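Local structure of putative metal-dependent isothiocyanate hydrolase SaxA (Pectobacterium carotovorum, 6BRM) at residues B[7-12]-B[219-224]; B[19-24]-B[55-60]. The protein probably hydrolyses isothiocyanates, using a pair of zinc ions held in a fold of the metallo-beta-lactamase type. One frame throughout, in Å; residues are numbered along the deposited sequence.

Contact 1: residues B[7-12]-B[219-224]. With ZN (zinc ion), chain M.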
loop_
_atom_site.group_PDB
_atom_site.type_symbol
_atom_site.label_atom_id
_atom_site.label_comp_id
_atom_site.label_asym_id
_atom_site.label_seq_id
_atom_site.Cartn_x
_atom_site.Cartn_y
_atom_site.Cartn_z
ATOM N N ARG B 7 -7.653 -8.536 25.372
ATOM C CA ARG B 7 -8.842 -8.997 24.636
ATOM C C ARG B 7 -8.978 -8.217 23.323
ATOM O O ARG B 7 -8.803 -6.997 23.306
ATOM C CB ARG B 7 -10.121 -8.881 25.487
ATOM C CG ARG B 7 -10.494 -7.467 25.927
ATOM C CD ARG B 7 -11.707 -6.905 25.188
ATOM N NE ARG B 7 -12.956 -7.138 25.924
ATOM C CZ ARG B 7 -13.426 -6.384 26.924
ATOM N NH1 ARG B 7 -12.769 -5.309 27.358
ATOM N NH2 ARG B 7 -14.579 -6.710 27.506
ATOM N N ASN B 8 -9.287 -8.931 22.239
ATOM C CA ASN B 8 -9.270 -8.389 20.870
ATOM C C ASN B 8 -7.830 -7.955 20.510
ATOM O O ASN B 8 -6.907 -8.747 20.717
ATOM C CB ASN B 8 -10.335 -7.285 20.691
ATOM C CG ASN B 8 -10.739 -7.079 19.234
ATOM O OD1 ASN B 8 -11.021 -8.035 18.505
ATOM N ND2 ASN B 8 -10.773 -5.823 18.805
ATOM N N ALA B 9 -7.625 -6.744 19.981
ATOM C CA ALA B 9 -6.286 -6.240 19.653
ATOM C C ALA B 9 -5.641 -5.492 20.821
ATOM O O ALA B 9 -4.519 -4.990 20.689
ATOM C CB ALA B 9 -6.355 -5.339 18.430
ATOM N N THR B 10 -6.347 -5.403 21.951
ATOM C CA THR B 10 -5.801 -4.801 23.159
ATOM C C THR B 10 -4.710 -5.703 23.737
ATOM O O THR B 10 -4.883 -6.922 23.839
ATOM C CB THR B 10 -6.898 -4.553 24.210
ATOM O OG1 THR B 10 -8.011 -3.898 23.588
ATOM C CG2 THR B 10 -6.382 -3.691 25.358
ATOM N N LEU B 11 -3.579 -5.090 24.081
ATOM C CA LEU B 11 -2.440 -5.805 24.650
ATOM C C LEU B 11 -1.477 -4.838 25.324
ATOM O O LEU B 11 -1.405 -3.665 24.941
ATOM C CB LEU B 11 -1.719 -6.624 23.572
ATOM C CG LEU B 11 -1.476 -6.008 22.185
ATOM C CD1 LEU B 11 -0.146 -5.276 22.126
ATOM C CD2 LEU B 11 -1.529 -7.083 21.109
ATOM N N VAL B 12 -0.767 -5.328 26.343
ATOM C CA VAL B 12 0.312 -4.567 26.979
ATOM C C VAL B 12 1.648 -5.220 26.647
ATOM O O VAL B 12 1.764 -6.448 26.638
ATOM C CB VAL B 12 0.127 -4.367 28.510
ATOM C CG1 VAL B 12 -1.143 -3.575 28.780
ATOM C CG2 VAL B 12 0.093 -5.680 29.280
ATOM N N ALA B 219 -1.377 -14.938 17.342
ATOM C CA ALA B 219 -2.736 -14.645 16.888
ATOM C C ALA B 219 -3.449 -13.736 17.886
ATOM O O ALA B 219 -3.230 -13.838 19.097
ATOM C CB ALA B 219 -3.517 -15.933 16.689
ATOM N N SER B 220 -4.301 -12.852 17.367
ATOM C CA SER B 220 -4.999 -11.847 18.173
ATOM C C SER B 220 -6.207 -11.312 17.405
ATOM O O SER B 220 -6.427 -11.691 16.255
ATOM C CB SER B 220 -4.040 -10.703 18.534
ATOM O OG SER B 220 -4.665 -9.713 19.344
ATOM N N HIS B 221 -6.986 -10.446 18.053
ATOM C CA HIS B 221 -8.165 -9.806 17.449
ATOM C C HIS B 221 -9.273 -10.829 17.121
ATOM O O HIS B 221 -9.874 -10.769 16.047
ATOM C CB HIS B 221 -7.746 -8.990 16.204
ATOM C CG HIS B 221 -8.711 -7.909 15.809
ATOM N ND1 HIS B 221 -10.042 -8.150 15.550
ATOM C CD2 HIS B 221 -8.520 -6.587 15.583
ATOM C CE1 HIS B 221 -10.635 -7.018 15.212
ATOM N NE2 HIS B 221 -9.731 -6.053 15.214
ATOM N N MET B 222 -9.548 -11.753 18.047
ATOM C CA MET B 222 -10.648 -12.725 17.875
ATOM C C MET B 222 -11.315 -13.163 19.187
ATOM O O MET B 222 -10.704 -13.098 20.253
ATOM C CB MET B 222 -10.172 -13.945 17.077
ATOM C CG MET B 222 -8.959 -14.664 17.637
ATOM S SD MET B 222 -8.333 -15.914 16.491
ATOM C CE MET B 222 -6.801 -16.341 17.307
ATOM N N GLU B 223 -12.574 -13.604 19.079
ATOM C CA GLU B 223 -13.428 -13.999 20.222
ATOM C C GLU B 223 -13.638 -12.853 21.217
ATOM O O GLU B 223 -13.423 -13.004 22.426
ATOM C CB GLU B 223 -12.880 -15.245 20.928
ATOM C CG GLU B 223 -12.691 -16.441 20.010
ATOM C CD GLU B 223 -12.365 -17.715 20.766
ATOM O OE1 GLU B 223 -11.719 -17.645 21.831
ATOM O OE2 GLU B 223 -12.747 -18.796 20.284
ATOM N N SER B 224 -14.059 -11.711 20.679
ATOM C CA SER B 224 -14.215 -10.468 21.450
ATOM C C SER B 224 -15.344 -9.592 20.916
ATOM O O SER B 224 -16.113 -9.039 21.703
ATOM C CB SER B 224 -12.916 -9.671 21.444
ATOM O OG SER B 224 -11.827 -10.455 21.895
HETATM ZN ZN ZN M . -10.444 -4.106 14.431
HETATM O O HOH W 1 -11.751 -2.427 13.849
HETATM O O HOH W 2 -11.704 -5.196 12.993
#

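Contact 2: residues B[19-24]-B[55-60]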
loop_
_atom_site.group_PDB
_atom_site.type_symbol
_atom_site.label_atom_id
_atom_site.label_comp_id
_atom_site.label_asym_id
_atom_site.label_seq_id
_atom_site.Cartn_x
_atom_site.Cartn_y
_atom_site.Cartn_z
ATOM N N LYS B 19 6.774 0.172 29.298
ATOM C CA LYS B 19 5.477 -0.490 29.108
ATOM C C LYS B 19 4.558 0.348 28.221
ATOM O O LYS B 19 4.470 1.565 28.386
ATOM C CB LYS B 19 4.792 -0.714 30.453
ATOM C CG LYS B 19 5.462 -1.752 31.336
ATOM C CD LYS B 19 4.586 -2.115 32.529
ATOM C CE LYS B 19 3.472 -3.082 32.145
ATOM N NZ LYS B 19 2.580 -3.416 33.290
ATOM N N PHE B 20 3.874 -0.317 27.290
ATOM C CA PHE B 20 2.893 0.318 26.409
ATOM C C PHE B 20 1.569 -0.417 26.515
ATOM O O PHE B 20 1.546 -1.608 26.823
ATOM C CB PHE B 20 3.356 0.269 24.949
ATOM C CG PHE B 20 4.749 0.778 24.737
ATOM C CD1 PHE B 20 5.014 2.144 24.772
ATOM C CD2 PHE B 20 5.797 -0.101 24.512
ATOM C CE1 PHE B 20 6.300 2.623 24.580
ATOM C CE2 PHE B 20 7.087 0.371 24.319
ATOM C CZ PHE B 20 7.339 1.734 24.352
ATOM N N LEU B 21 0.478 0.304 26.257
ATOM C CA LEU B 21 -0.851 -0.280 26.108
ATOM C C LEU B 21 -1.323 0.053 24.698
ATOM O O LEU B 21 -1.634 1.206 24.408
ATOM C CB LEU B 21 -1.806 0.292 27.166
ATOM C CG LEU B 21 -3.306 -0.037 27.112
ATOM C CD1 LEU B 21 -3.591 -1.530 27.159
ATOM C CD2 LEU B 21 -4.021 0.670 28.255
ATOM N N ILE B 22 -1.355 -0.956 23.824
ATOM C CA ILE B 22 -1.736 -0.769 22.424
ATOM C C ILE B 22 -3.229 -1.045 22.264
ATOM O O ILE B 22 -3.700 -2.116 22.648
ATOM C CB ILE B 22 -0.918 -1.689 21.476
ATOM C CG1 ILE B 22 0.581 -1.329 21.527
ATOM C CG2 ILE B 22 -1.440 -1.607 20.041
ATOM C CD1 ILE B 22 1.419 -2.251 22.387
ATOM N N ASP B 23 -3.954 -0.078 21.695
ATOM C CA ASP B 23 -5.373 -0.214 21.334
ATOM C C ASP B 23 -6.289 -0.631 22.501
ATOM O O ASP B 23 -6.806 -1.752 22.517
ATOM C CB ASP B 23 -5.522 -1.179 20.149
ATOM C CG ASP B 23 -4.826 -0.677 18.892
ATOM O OD1 ASP B 23 -4.039 0.290 18.977
ATOM O OD2 ASP B 23 -5.068 -1.256 17.812
ATOM N N PRO B 24 -6.506 0.278 23.471
ATOM C CA PRO B 24 -7.310 -0.071 24.648
ATOM C C PRO B 24 -8.828 -0.128 24.395
ATOM O O PRO B 24 -9.449 0.898 24.104
ATOM C CB PRO B 24 -6.958 1.029 25.670
ATOM C CG PRO B 24 -6.040 1.989 24.982
ATOM C CD PRO B 24 -6.044 1.676 23.520
ATOM N N GLU B 55 -6.963 -1.127 36.524
ATOM C CA GLU B 55 -5.810 -0.524 37.219
ATOM C C GLU B 55 -4.470 -1.067 36.711
ATOM O O GLU B 55 -3.517 -0.305 36.533
ATOM C CB GLU B 55 -5.896 -0.731 38.743
ATOM C CG GLU B 55 -6.825 0.231 39.479
ATOM C CD GLU B 55 -8.305 -0.094 39.345
ATOM O OE1 GLU B 55 -8.665 -1.110 38.703
ATOM O OE2 GLU B 55 -9.117 0.684 39.890
ATOM N N ASP B 56 -4.412 -2.380 36.484
ATOM C CA ASP B 56 -3.209 -3.035 35.957
ATOM C C ASP B 56 -2.876 -2.583 34.532
ATOM O O ASP B 56 -1.699 -2.455 34.184
ATOM C CB ASP B 56 -3.354 -4.566 35.992
ATOM C CG ASP B 56 -3.427 -5.126 37.408
ATOM O OD1 ASP B 56 -3.433 -4.345 38.387
ATOM O OD2 ASP B 56 -3.483 -6.367 37.541
ATOM N N LEU B 57 -3.907 -2.350 33.718
ATOM C CA LEU B 57 -3.724 -1.868 32.339
ATOM C C LEU B 57 -3.105 -0.470 32.257
ATOM O O LEU B 57 -2.312 -0.203 31.353
ATOM C CB LEU B 57 -5.045 -1.885 31.558
ATOM C CG LEU B 57 -5.404 -3.206 30.875
ATOM C CD1 LEU B 57 -5.580 -4.328 31.884
ATOM C CD2 LEU B 57 -6.666 -3.024 30.044
ATOM N N LEU B 58 -3.469 0.408 33.193
ATOM C CA LEU B 58 -3.034 1.813 33.158
ATOM C C LEU B 58 -1.611 2.077 33.688
ATOM O O LEU B 58 -1.066 3.160 33.448
ATOM C CB LEU B 58 -4.050 2.701 33.892
ATOM C CG LEU B 58 -5.480 2.687 33.331
ATOM C CD1 LEU B 58 -6.410 3.534 34.192
ATOM C CD2 LEU B 58 -5.519 3.150 31.880
ATOM N N ALA B 59 -1.014 1.110 34.393
ATOM C CA ALA B 59 0.387 1.216 34.846
ATOM C C ALA B 59 1.329 1.124 33.641
ATOM O O ALA B 59 1.946 0.081 33.392
ATOM C CB ALA B 59 0.711 0.132 35.871
ATOM N N VAL B 60 1.429 2.233 32.907
ATOM C CA VAL B 60 1.983 2.247 31.549
ATOM C C VAL B 60 2.618 3.616 31.243
ATOM O O VAL B 60 2.176 4.643 31.764
ATOM C CB VAL B 60 0.863 1.844 30.536
ATOM C CG1 VAL B 60 1.034 2.471 29.157
ATOM C CG2 VAL B 60 0.777 0.325 30.413
#

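Contact 1: residues B[7-12]-B[219-224]
Asn8 and His221 carry the contact, their side chains lying side by side and pointing the same way, with amide and ring planes 61° apart. One weak backbone hydrogen bond joins the segments, from His221 N to Asn8 O (3.2 Å). Asn8 O also lies 2.8 Å from Ser220 OG, and Gln5 ties this corner together: its NE2 bonds to Asn8 O and its OE1 to Ser220 OG. Over one face of the His221 imidazole stands Asn8 OD1, offset toward the rim and 3.1 Å from ND1, but its angle is poor for a hydrogen bond. The other amide atom, ND2, bonds to Asp71 O, which fixes how the amide is turned. Ala9 CB approaches the ring obliquely, 3.8 Å from CD2, while Ser224 CB packs against Asn8 CB at 3.6 Å. Metal binding forms the third element: chi1 (-158°) sets His221 CG anti to the backbone N, and NE2 at the far side of the ring binds the zinc ion at 2.2 Å. Asp71, His72, Asp164 and two waters complete six ligands. Asn8 and Ala9 are the central residues of a type II' turn between strands 2-7 and 10-15. This buried meeting of a hairpin turn with the metal-binding loop after strand 216-220 belongs to the dinuclear zinc site of a metallo-beta-lactamase fold.

Contact 2: residues B[19-24]-B[55-60]
Val60 comes up against the backbone of strand 19-22 with both methyls. CG1, anti to its own backbone N (chi1 150°), lies 3.6 Å from Lys19 O and 3.7 Å from Leu21 N, while CG2 meets Lys19 CB at 4.1 Å. Lys19 and Leu21 both direct their CB atoms toward segment 55-60, two residues apart on one side of the strand. The Lys19 chain passes Ala59 O, with CD 3.5 Å away from it; a bend at chi3 (79°) turns CE so that it too stays beside this carbonyl, which belongs to the residue at the centre of an inverse gamma turn. Leu21 makes only van der Waals contact: its CB rests near Val60 CG1 at 4.1 Å, and its CD2 branch reaches Leu57 of the short helix, 3.6 Å from Leu57 O and 4.3 Å from Leu57 CB. Leu57 also packs on Leu26 and Val52. Phe20 points its CB to the other side of the strand, where its ring meets that of Phe151. The contact thus lays the short helix 54-58 and the turn after it over strand 18-22, within a beta-alpha-beta unit whose second strand, 62-64, runs parallel to the first, with strand 10-15 along the other edge.

Overall arrangement
Both contacts, with centres 14 Å apart, reach the same sheet through its antiparallel neighbours 10-15 and 18-22; contact 1 also links it to the second sheet through strand 216-220. Contact 2 is nested within the long loop that contact 1 closes. Leu11 O and Ile22 N are 2.9 Å apart, a probable hydrogen bond, and Val12 CG1 packs on Leu21 CD1 at 3.6 Å. Thr10 OG1 lies 2.7 Å from Asp23 O, a probable hydrogen bond. Contact 1 supplies a zinc ligand directly. Contact 2 is farther off, the side chains of Leu21 and the zinc ligand His72 being about 10 Å apart, but Asp23 in segment 19-24 is second-shell: its OD2 bonds to His72 ND1.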